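Local coordinates for processed glycerol phosphate lipoteichoic acid synthase 2 (Bacillus subtilis, PDB 2W8D), which is an enzyme of the sulfatase family, within the alkaline phosphatase clan, and holds a magnesium ion, at residues D393-N397 against G398-R402; T133-W137 against N138-M142; P315-L318 against H319-V323. All coordinates share one frame; numbering follows the deposited sequence.

Contact 1: D393-N397 against G398-R402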
ATOM      1  N   ASP A 393       9.667  12.961   9.443  1.00 15.22           N
ATOM      2  CA  ASP A 393      10.870  13.568   8.810  1.00 15.27           C
ATOM      3  C   ASP A 393      12.068  13.652   9.750  1.00 15.55           C
ATOM      4  O   ASP A 393      13.199  13.411   9.320  1.00 16.11           O
ATOM      5  CB  ASP A 393      10.599  14.923   8.134  1.00 14.86           C
ATOM      6  CG  ASP A 393       9.755  14.781   6.838  1.00 17.06           C
ATOM      7  OD1 ASP A 393       9.793  13.697   6.206  1.00 17.21           O
ATOM      8  OD2 ASP A 393       9.050  15.743   6.451  1.00 19.67           O
ATOM      9  N   LYS A 394      11.845  13.926  11.033  1.00 15.26           N
ATOM     10  CA  LYS A 394      12.981  13.908  11.978  1.00 15.68           C
ATOM     11  C   LYS A 394      13.635  12.538  12.042  1.00 15.10           C
ATOM     12  O   LYS A 394      14.863  12.433  12.092  1.00 14.94           O
ATOM     13  CB  LYS A 394      12.572  14.363  13.377  1.00 15.19           C
ATOM     14  CG  LYS A 394      12.500  15.867  13.486  1.00 17.97           C
ATOM     15  CD  LYS A 394      11.702  16.335  14.703  1.00 20.40           C
ATOM     16  CE  LYS A 394      12.011  17.776  14.971  1.00 21.91           C
ATOM     17  NZ  LYS A 394      10.767  18.580  14.927  1.00 23.54           N
ATOM     18  N   ILE A 395      12.809  11.495  12.019  1.00 14.90           N
ATOM     19  CA  ILE A 395      13.316  10.131  12.092  1.00 15.06           C
ATOM     20  C   ILE A 395      14.167   9.795  10.864  1.00 15.40           C
ATOM     21  O   ILE A 395      15.295   9.295  10.992  1.00 15.11           O
ATOM     22  CB  ILE A 395      12.176   9.105  12.304  1.00 14.94           C
ATOM     23  CG1 ILE A 395      11.707   9.143  13.770  1.00 14.75           C
ATOM     24  CG2 ILE A 395      12.620   7.683  11.955  1.00 13.21           C
ATOM     25  CD1 ILE A 395      10.290   8.469  13.977  1.00 13.95           C
ATOM     26  N   ILE A 396      13.648  10.126   9.691  1.00 15.81           N
ATOM     27  CA  ILE A 396      14.286   9.742   8.458  1.00 16.58           C
ATOM     28  C   ILE A 396      15.518  10.589   8.163  1.00 17.10           C
ATOM     29  O   ILE A 396      16.577  10.045   7.822  1.00 17.53           O
ATOM     30  CB  ILE A 396      13.257   9.697   7.315  1.00 17.48           C
ATOM     31  CG1 ILE A 396      12.797   8.241   7.118  1.00 19.27           C
ATOM     32  CG2 ILE A 396      13.821  10.185   6.038  1.00 16.41           C
ATOM     33  CD1 ILE A 396      11.566   7.986   7.717  1.00 21.76           C
ATOM     34  N   ASN A 397      15.397  11.905   8.354  1.00 17.00           N
ATOM     35  CA  ASN A 397      16.482  12.834   8.086  1.00 17.24           C
ATOM     36  C   ASN A 397      17.635  12.667   9.062  1.00 17.37           C
ATOM     37  O   ASN A 397      18.784  12.872   8.691  1.00 17.03           O
ATOM     38  CB  ASN A 397      16.011  14.295   8.154  1.00 16.96           C
ATOM     39  CG  ASN A 397      14.922  14.622   7.139  1.00 18.61           C
ATOM     40  OD1 ASN A 397      14.755  13.932   6.135  1.00 21.11           O
ATOM     41  ND2 ASN A 397      14.167  15.687   7.408  1.00 18.43           N
ATOM     42  N   GLY A 398      17.324  12.375  10.324  1.00 17.45           N
ATOM     43  CA  GLY A 398      18.374  12.248  11.335  1.00 16.60           C
ATOM     44  C   GLY A 398      18.724  10.796  11.605  1.00 16.80           C
ATOM     45  O   GLY A 398      19.446  10.520  12.546  1.00 16.12           O
ATOM     46  N   ASP A 399      18.167   9.859  10.808  1.00 16.70           N
ATOM     47  CA  ASP A 399      18.438   8.428  10.991  1.00 16.30           C
ATOM     48  C   ASP A 399      18.385   8.070  12.502  1.00 16.12           C
ATOM     49  O   ASP A 399      19.345   7.548  13.084  1.00 16.74           O
ATOM     50  CB  ASP A 399      19.777   8.047  10.323  1.00 15.63           C
ATOM     51  CG  ASP A 399      20.024   6.546  10.303  1.00 16.96           C
ATOM     52  OD1 ASP A 399      19.039   5.780  10.385  1.00 20.02           O
ATOM     53  OD2 ASP A 399      21.200   6.116  10.215  1.00 19.31           O
ATOM     54  N   LEU A 400      17.239   8.350  13.113  1.00 15.94           N
ATOM     55  CA  LEU A 400      17.106   8.403  14.578  1.00 16.00           C
ATOM     56  C   LEU A 400      16.991   7.036  15.220  1.00 15.64           C
ATOM     57  O   LEU A 400      17.300   6.871  16.407  1.00 15.56           O
ATOM     58  CB  LEU A 400      15.898   9.267  14.994  1.00 15.80           C
ATOM     59  CG  LEU A 400      16.028  10.775  14.806  1.00 15.82           C
ATOM     60  CD1 LEU A 400      14.832  11.481  15.416  1.00 14.88           C
ATOM     61  CD2 LEU A 400      17.346  11.315  15.410  1.00 15.82           C
ATOM     62  N   LEU A 401      16.534   6.069  14.437  1.00 15.14           N
ATOM     63  CA  LEU A 401      16.425   4.689  14.899  1.00 15.05           C
ATOM     64  C   LEU A 401      17.774   4.023  15.292  1.00 15.52           C
ATOM     65  O   LEU A 401      17.765   2.991  15.959  1.00 16.55           O
ATOM     66  CB  LEU A 401      15.568   3.849  13.928  1.00 13.69           C
ATOM     67  CG  LEU A 401      14.116   4.353  13.756  1.00 13.66           C
ATOM     68  CD1 LEU A 401      13.310   3.571  12.690  1.00 13.08           C
ATOM     69  CD2 LEU A 401      13.333   4.385  15.059  1.00  9.35           C
ATOM     70  N   ARG A 402      18.917   4.608  14.927  1.00 15.42           N
ATOM     71  CA  ARG A 402      20.208   4.198  15.529  1.00 16.23           C
ATOM     72  C   ARG A 402      20.205   4.347  17.061  1.00 16.79           C
ATOM     73  O   ARG A 402      20.990   3.701  17.762  1.00 16.64           O
ATOM     74  CB  ARG A 402      21.391   5.020  14.981  1.00 15.46           C
ATOM     75  CG  ARG A 402      21.654   4.866  13.491  1.00 15.85           C
ATOM     76  CD  ARG A 402      22.698   5.831  13.053  1.00 15.06           C
ATOM     77  NE  ARG A 402      22.183   7.202  12.975  1.00 17.45           N
ATOM     78  CZ  ARG A 402      22.944   8.299  12.943  1.00 16.09           C
ATOM     79  NH1 ARG A 402      24.262   8.189  13.030  1.00 13.71           N
ATOM     80  NH2 ARG A 402      22.383   9.510  12.862  1.00 13.21           N
TER

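Contact 2: T133-W137 against N138-M142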
ATOM      1  N   THR A 133      14.184  -7.078 -12.420  1.00 17.28           N
ATOM      2  CA  THR A 133      15.452  -7.170 -11.732  1.00 18.35           C
ATOM      3  C   THR A 133      15.395  -6.508 -10.343  1.00 17.80           C
ATOM      4  O   THR A 133      14.660  -5.552 -10.122  1.00 18.34           O
ATOM      5  CB  THR A 133      16.644  -6.674 -12.593  1.00 18.60           C
ATOM      6  OG1 THR A 133      17.848  -6.796 -11.834  1.00 20.13           O
ATOM      7  CG2 THR A 133      16.478  -5.211 -13.018  1.00 19.43           C
ATOM      8  N   GLN A 134      16.129  -7.098  -9.410  1.00 17.47           N
ATOM      9  CA  GLN A 134      16.246  -6.630  -8.028  1.00 16.97           C
ATOM     10  C   GLN A 134      16.869  -5.236  -7.871  1.00 17.01           C
ATOM     11  O   GLN A 134      16.698  -4.610  -6.833  1.00 18.37           O
ATOM     12  CB  GLN A 134      17.068  -7.642  -7.206  1.00 17.15           C
ATOM     13  CG  GLN A 134      18.523  -7.829  -7.660  1.00 13.99           C
ATOM     14  CD  GLN A 134      19.244  -8.881  -6.870  1.00 14.04           C
ATOM     15  OE1 GLN A 134      19.175 -10.072  -7.181  1.00 15.80           O
ATOM     16  NE2 GLN A 134      19.970  -8.460  -5.862  1.00 16.62           N
ATOM     17  N   THR A 135      17.580  -4.740  -8.878  1.00 16.53           N
ATOM     18  CA  THR A 135      18.185  -3.408  -8.767  1.00 16.25           C
ATOM     19  C   THR A 135      17.167  -2.299  -8.978  1.00 16.55           C
ATOM     20  O   THR A 135      17.427  -1.164  -8.581  1.00 15.85           O
ATOM     21  CB  THR A 135      19.299  -3.198  -9.753  1.00 15.92           C
ATOM     22  OG1 THR A 135      18.770  -3.339 -11.075  1.00 17.01           O
ATOM     23  CG2 THR A 135      20.434  -4.216  -9.523  1.00 16.34           C
ATOM     24  N   PHE A 136      16.002  -2.628  -9.565  1.00 16.18           N
ATOM     25  CA  PHE A 136      14.996  -1.615  -9.860  1.00 15.93           C
ATOM     26  C   PHE A 136      14.548  -0.976  -8.549  1.00 16.06           C
ATOM     27  O   PHE A 136      14.355  -1.673  -7.565  1.00 15.21           O
ATOM     28  CB  PHE A 136      13.801  -2.169 -10.670  1.00 16.21           C
ATOM     29  CG  PHE A 136      13.092  -1.114 -11.510  1.00 16.55           C
ATOM     30  CD1 PHE A 136      13.485  -0.876 -12.844  1.00 17.74           C
ATOM     31  CD2 PHE A 136      12.042  -0.349 -10.967  1.00 18.14           C
ATOM     32  CE1 PHE A 136      12.844   0.116 -13.621  1.00 19.10           C
ATOM     33  CE2 PHE A 136      11.378   0.661 -11.729  1.00 16.77           C
ATOM     34  CZ  PHE A 136      11.779   0.893 -13.060  1.00 18.60           C
ATOM     35  N   TRP A 137      14.400   0.357  -8.552  1.00 15.59           N
ATOM     36  CA  TRP A 137      14.137   1.117  -7.334  1.00 15.48           C
ATOM     37  C   TRP A 137      15.093   0.786  -6.189  1.00 15.30           C
ATOM     38  O   TRP A 137      14.732   0.965  -5.040  1.00 16.10           O
ATOM     39  CB  TRP A 137      12.690   0.941  -6.848  1.00 15.54           C
ATOM     40  CG  TRP A 137      11.621   1.783  -7.500  1.00 17.74           C
ATOM     41  CD1 TRP A 137      10.424   1.335  -7.990  1.00 19.86           C
ATOM     42  CD2 TRP A 137      11.629   3.212  -7.710  1.00 18.84           C
ATOM     43  NE1 TRP A 137       9.691   2.390  -8.503  1.00 20.81           N
ATOM     44  CE2 TRP A 137      10.400   3.551  -8.334  1.00 20.16           C
ATOM     45  CE3 TRP A 137      12.537   4.239  -7.402  1.00 18.38           C
ATOM     46  CZ2 TRP A 137      10.070   4.872  -8.692  1.00 19.23           C
ATOM     47  CZ3 TRP A 137      12.208   5.549  -7.746  1.00 18.86           C
ATOM     48  CH2 TRP A 137      10.979   5.852  -8.388  1.00 18.53           C
ATOM     49  N   ASN A 138      16.318   0.342  -6.475  1.00 15.27           N
ATOM     50  CA  ASN A 138      17.281   0.033  -5.410  1.00 15.14           C
ATOM     51  C   ASN A 138      16.738  -0.984  -4.346  1.00 15.84           C
ATOM     52  O   ASN A 138      17.196  -1.012  -3.185  1.00 16.31           O
ATOM     53  CB  ASN A 138      17.759   1.333  -4.743  1.00 14.86           C
ATOM     54  CG  ASN A 138      19.078   1.181  -4.010  1.00 13.73           C
ATOM     55  OD1 ASN A 138      19.959   0.480  -4.461  1.00 15.73           O
ATOM     56  ND2 ASN A 138      19.231   1.881  -2.883  1.00 15.67           N
ATOM     57  N   ARG A 139      15.776  -1.818  -4.740  1.00 15.79           N
ATOM     58  CA  ARG A 139      15.174  -2.774  -3.808  1.00 16.64           C
ATOM     59  C   ARG A 139      16.202  -3.692  -3.156  1.00 16.35           C
ATOM     60  O   ARG A 139      16.107  -3.959  -1.985  1.00 15.94           O
ATOM     61  CB  ARG A 139      14.074  -3.622  -4.477  1.00 16.11           C
ATOM     62  CG  ARG A 139      12.851  -2.804  -4.854  1.00 17.80           C
ATOM     63  CD  ARG A 139      11.770  -3.683  -5.404  1.00 16.74           C
ATOM     64  NE  ARG A 139      10.519  -2.965  -5.580  1.00 16.76           N
ATOM     65  CZ  ARG A 139      10.041  -2.548  -6.751  1.00 15.69           C
ATOM     66  NH1 ARG A 139       8.864  -1.916  -6.798  1.00 13.26           N
ATOM     67  NH2 ARG A 139      10.747  -2.738  -7.868  1.00 14.89           N
ATOM     68  N   ASN A 140      17.161  -4.193  -3.908  1.00 17.14           N
ATOM     69  CA  ASN A 140      18.114  -5.103  -3.297  1.00 19.42           C
ATOM     70  C   ASN A 140      18.937  -4.498  -2.149  1.00 19.53           C
ATOM     71  O   ASN A 140      19.383  -5.223  -1.280  1.00 21.01           O
ATOM     72  CB  ASN A 140      18.998  -5.837  -4.324  1.00 18.77           C
ATOM     73  CG  ASN A 140      19.946  -4.933  -5.051  1.00 21.06           C
ATOM     74  OD1 ASN A 140      19.841  -3.727  -5.001  1.00 24.68           O
ATOM     75  ND2 ASN A 140      20.882  -5.529  -5.769  1.00 24.48           N
ATOM     76  N   GLU A 141      19.123  -3.186  -2.135  1.00 19.93           N
ATOM     77  CA  GLU A 141      19.829  -2.537  -1.009  1.00 19.86           C
ATOM     78  C   GLU A 141      18.849  -2.293   0.163  1.00 18.67           C
ATOM     79  O   GLU A 141      19.159  -2.648   1.302  1.00 19.88           O
ATOM     80  CB  GLU A 141      20.595  -1.258  -1.434  1.00 19.64           C
ATOM     81  CG  GLU A 141      21.644  -0.893  -0.421  1.00 25.35           C
ATOM     82  CD  GLU A 141      22.304   0.509  -0.552  1.00 33.28           C
ATOM     83  OE1 GLU A 141      21.897   1.358  -1.413  1.00 33.24           O
ATOM     84  OE2 GLU A 141      23.250   0.738   0.270  1.00 34.69           O
HETATM   85  N   MSE A 142      17.665  -1.765  -0.127  1.00 16.38           N
HETATM   86  CA  MSE A 142      16.703  -1.358   0.897  1.00 16.48           C
HETATM   87  C   MSE A 142      16.033  -2.502   1.654  1.00 15.87           C
HETATM   88  O   MSE A 142      15.728  -2.371   2.831  1.00 14.08           O
HETATM   89  CB  MSE A 142      15.606  -0.463   0.276  1.00 16.39           C
HETATM   90  CG  MSE A 142      14.422  -0.113   1.200  1.00 18.72           C
HETATM   91 SE   MSE A 142      15.024   0.901   2.813  1.00 28.32          SE
HETATM   92  CE  MSE A 142      14.971   2.793   2.216  1.00 19.79           C
TER
HETATM   93  O   HOH W   1      13.386  -4.453  -8.059  1.00 17.75           O

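Contact 3: P315-L318 against H319-V323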
ATOM      1  N   PRO A 315       0.436  -1.042  11.351  1.00 17.32           N
ATOM      2  CA  PRO A 315      -0.165  -1.285  12.688  1.00 16.84           C
ATOM      3  C   PRO A 315      -1.508  -1.999  12.673  1.00 17.57           C
ATOM      4  O   PRO A 315      -1.863  -2.644  13.654  1.00 18.90           O
ATOM      5  CB  PRO A 315      -0.351   0.119  13.263  1.00 16.94           C
ATOM      6  CG  PRO A 315      -0.095   1.095  12.089  1.00 16.35           C
ATOM      7  CD  PRO A 315       0.819   0.378  11.175  1.00 15.90           C
ATOM      8  N   THR A 316      -2.273  -1.887  11.596  1.00 17.36           N
ATOM      9  CA  THR A 316      -3.529  -2.601  11.525  1.00 16.47           C
ATOM     10  C   THR A 316      -3.167  -4.093  11.536  1.00 16.37           C
ATOM     11  O   THR A 316      -3.687  -4.878  12.348  1.00 16.39           O
ATOM     12  CB  THR A 316      -4.335  -2.187  10.237  1.00 17.16           C
ATOM     13  OG1 THR A 316      -4.456  -0.749  10.159  1.00 17.40           O
ATOM     14  CG2 THR A 316      -5.693  -2.799  10.224  1.00 12.57           C
ATOM     15  N   ILE A 317      -2.230  -4.448  10.663  1.00 16.26           N
ATOM     16  CA  ILE A 317      -1.805  -5.816  10.441  1.00 16.33           C
ATOM     17  C   ILE A 317      -1.125  -6.394  11.650  1.00 17.05           C
ATOM     18  O   ILE A 317      -1.431  -7.504  12.055  1.00 17.85           O
ATOM     19  CB  ILE A 317      -0.852  -5.895   9.256  1.00 16.31           C
ATOM     20  CG1 ILE A 317      -1.558  -5.364   8.001  1.00 15.59           C
ATOM     21  CG2 ILE A 317      -0.334  -7.328   9.060  1.00 16.50           C
ATOM     22  CD1 ILE A 317      -2.966  -5.930   7.803  1.00 14.18           C
ATOM     23  N   LEU A 318      -0.201  -5.642  12.231  1.00 17.51           N
ATOM     24  CA  LEU A 318       0.507  -6.092  13.417  1.00 17.88           C
ATOM     25  C   LEU A 318      -0.476  -6.379  14.550  1.00 17.51           C
ATOM     26  O   LEU A 318      -0.395  -7.418  15.191  1.00 17.78           O
ATOM     27  CB  LEU A 318       1.554  -5.061  13.829  1.00 17.86           C
ATOM     28  CG  LEU A 318       3.050  -5.368  13.738  1.00 20.09           C
ATOM     29  CD1 LEU A 318       3.449  -6.669  13.004  1.00 21.93           C
ATOM     30  CD2 LEU A 318       3.799  -4.172  13.225  1.00 22.29           C
ATOM     31  N   HIS A 319      -1.427  -5.469  14.746  1.00 17.51           N
ATOM     32  CA  HIS A 319      -2.480  -5.632  15.739  1.00 17.12           C
ATOM     33  C   HIS A 319      -3.294  -6.886  15.506  1.00 16.63           C
ATOM     34  O   HIS A 319      -3.509  -7.640  16.447  1.00 16.53           O
ATOM     35  CB  HIS A 319      -3.357  -4.373  15.865  1.00 16.53           C
ATOM     36  CG  HIS A 319      -2.643  -3.230  16.524  1.00 18.37           C
ATOM     37  ND1 HIS A 319      -3.187  -1.968  16.640  1.00 17.75           N
ATOM     38  CD2 HIS A 319      -1.404  -3.157  17.077  1.00 17.94           C
ATOM     39  CE1 HIS A 319      -2.323  -1.171  17.244  1.00 16.46           C
ATOM     40  NE2 HIS A 319      -1.235  -1.870  17.523  1.00 18.21           N
ATOM     41  N   LEU A 320      -3.691  -7.127  14.258  1.00 16.67           N
ATOM     42  CA  LEU A 320      -4.403  -8.360  13.905  1.00 17.20           C
ATOM     43  C   LEU A 320      -3.590  -9.601  14.322  1.00 17.84           C
ATOM     44  O   LEU A 320      -4.162 -10.602  14.767  1.00 17.99           O
ATOM     45  CB  LEU A 320      -4.742  -8.406  12.412  1.00 16.64           C
ATOM     46  CG  LEU A 320      -6.000  -7.660  11.925  1.00 16.58           C
ATOM     47  CD1 LEU A 320      -5.979  -7.479  10.412  1.00 14.07           C
ATOM     48  CD2 LEU A 320      -7.281  -8.360  12.340  1.00 14.92           C
ATOM     49  N   LEU A 321      -2.262  -9.510  14.222  1.00 18.32           N
ATOM     50  CA  LEU A 321      -1.377 -10.632  14.572  1.00 19.02           C
ATOM     51  C   LEU A 321      -1.066 -10.711  16.057  1.00 19.46           C
ATOM     52  O   LEU A 321      -0.312 -11.579  16.505  1.00 19.88           O
ATOM     53  CB  LEU A 321      -0.069 -10.539  13.787  1.00 18.99           C
ATOM     54  CG  LEU A 321      -0.085 -10.691  12.270  1.00 17.77           C
ATOM     55  CD1 LEU A 321       1.277 -10.271  11.734  1.00 16.54           C
ATOM     56  CD2 LEU A 321      -0.374 -12.131  11.898  1.00 18.19           C
ATOM     57  N   GLY A 322      -1.638  -9.804  16.829  1.00 20.25           N
ATOM     58  CA  GLY A 322      -1.424  -9.836  18.272  1.00 20.89           C
ATOM     59  C   GLY A 322      -0.125  -9.182  18.699  1.00 21.43           C
ATOM     60  O   GLY A 322       0.328  -9.403  19.804  1.00 21.08           O
ATOM     61  N   VAL A 323       0.482  -8.353  17.849  1.00 22.51           N
ATOM     62  CA  VAL A 323       1.681  -7.656  18.312  1.00 23.51           C
ATOM     63  C   VAL A 323       1.503  -6.187  18.640  1.00 24.63           C
ATOM     64  O   VAL A 323       1.023  -5.402  17.845  1.00 25.18           O
ATOM     65  CB  VAL A 323       3.023  -8.058  17.579  1.00 23.29           C
ATOM     66  CG1 VAL A 323       2.774  -8.901  16.354  1.00 23.23           C
ATOM     67  CG2 VAL A 323       3.943  -6.865  17.315  1.00 23.04           C
TER

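Contact 1: D393-N397 against G398-R402
Ile395 and Leu400 meet where helix 380-397 runs out, in a local contact round a helix C-terminus that is a classic Schellman motif. Asp399 is its C-prime residue, turned into the left-handed region with phi 44°. The bond that closes the motif runs from Leu400 N to Ile395 O, 3.0 Å long, and arrives in the carbonyl plane on a lone pair. Nested inside it, Asp399 N reaches Ile396 O by a weak bond of 3.4 Å. Just before these, Gly398 N still makes the ordinary helical bond to Lys394 O.

Past Asp399, Leu400 turns its side chain toward the last helical turn. With CG anti to its own carbonyl carbon (chi1 -72°), the branch point is brought to 3.4 Å from Lys394 O, and Leu400 CD1 lies 4.2 Å from Ile395 CG1. This is the apolar pair that usually accompanies the Schellman bonds. The other branch of Ile395 is used as well: Ile395 CG2 touches Leu401 CG at 4.1 Å, the two side chains crossing at a slant.

Helix 6-17 packs against this apolar patch, Val10 and Met14 on Ile395 and Val7 on Leu400. Ile396 O also accepts a bond from Asn110 ND2, and Asp399 OD1 one from Thr111 N, so the loop with Asn110 and Thr111 bonds to the turn as well.

Beyond the turn Arg402 folds back over it. Its NH2 donates to Gly398 O, 3.1 Å away and above that carbonyl plane, while NE meets Asp399 O at 2.9 Å almost straight (174°), in plane on a lone pair; Asp399 OD2 lies well out of the guanidinium plane, attracted by charge alone.

Contact 2: T133-W137 against N138-M142
Arg139 and the Phe136-Trp137 pair make the packed side of this local contact. Arg139, with CG anti to its carbonyl carbon (chi1 -68°), extends back past Phe136 O to Trp137 CD1. The indole and guanidinium planes stand 88° apart: Trp137 CD1 comes over one guanidinium face, while Arg139 NH1 sits at the indole edge, 3.8 Å from that CD1. The Phe136 ring runs alongside, its plane 20° from the guanidinium. A water between turn and arginine accepts from Arg139 NH2 (3.2 Å) and donates to Phe136 O (3.0 Å) and Thr133 O (2.7 Å). Glu88 takes Arg139 NE in a salt bridge and, with the water, helps fix how the guanidinium is turned.

The backbone here is a type I beta turn, Thr133 to Phe136, followed by Trp137 and Asn138, both with positive phi, before helix 139-145 starts. Asn140 N bonds to Gln134 O and Asn138 N to Thr135 O, at 3.0 Å and 2.8 Å. Trp137 NE1 is hydrogen-bonded to O2P of the phosphothreonine at position 84, in the magnesium site.

The other side is looser. Gln134 and Asn140 cross at about a right angle, Gln134 CB 3.9 Å from Asn140 CB. Thr135, exposed, lies alongside Asn140, pointing the same way. Asn138, at the N-cap position, makes no side-chain capping bond; its ND2 donates to OE1 of the exposed Glu141, 3.1 Å away, and to Phe104 O.

Contact 3: P315-L318 against H319-V323
The imidazole of His319 lies with one face against the backbone of the preceding turn: Pro315 O sits 3.0 Å above the ring plane, off-centre toward the rim near CG. At the edge, in plane, is Val323 O, 3.4 Å from His319 CD2. The two ring nitrogens have partners on the loops, ND1 with Asp334 OD2 and NE2 with Thr325 OG1, so rotation of the ring is fixed. The first torsion (chi1 -71°) sets CG beside the backbone N, which is why the ring settles over Pro315 O, the same oxygen that accepts the helical bond from His319 N.

The contact is the last turn of helix 313-320 and its ending. Leu320 N and Leu321 N carry on the helical pattern to Thr316 O and Ile317 O, and then Gly322, with phi 82°, turns the chain out as the C-prime residue of a Schellman motif. Val323 N returns to Leu318 O at 3.0 Å, and Gly322 N to His319 O at 2.9 Å. Leu318 O is shared, since Leu321 N also makes a weak bond to it.

Leu318 and Val323 form the apolar pair of this ending, their side chains set obliquely to each other. Leu318 CG meets Val323 CG2 at 4.0 Å, and Leu318 CD1 comes within 4.1 Å of Val323 CG1.

Another face of the helix is built from Ile317, Leu320 and Leu321, with Ile317 CG2 4.3 Å from Leu321 CD1. These three lie on the mixed sheet: Ile317 and Leu320 on Ile294 of strand 292-296, Ile317 and Leu321 on Tyr36 and Val34 of strand 33-39, and the same two on Val254 and Ile252 of strand 251-257.

From the N terminus, contact 2 comes first, closing the loop between strand 125-130 and helix 139-145 beside the magnesium site. Contact 3 follows, ending helix 313-320 against the mixed sheet, and contact 1 comes last, at the end of helix 380-397 beside helix 6-17. The three lie in series, none nested in or crossing another, and none touches another. Contacts 1 and 2 come nearest, about 8 Å between closest atoms, and both touch the chain between 103 and 113: contact 2 at Phe104, Ala108 and Leu112, contact 1 at Asn110, Thr111 and Gln113. Contacts 2 and 3 have centres about 27 Å apart.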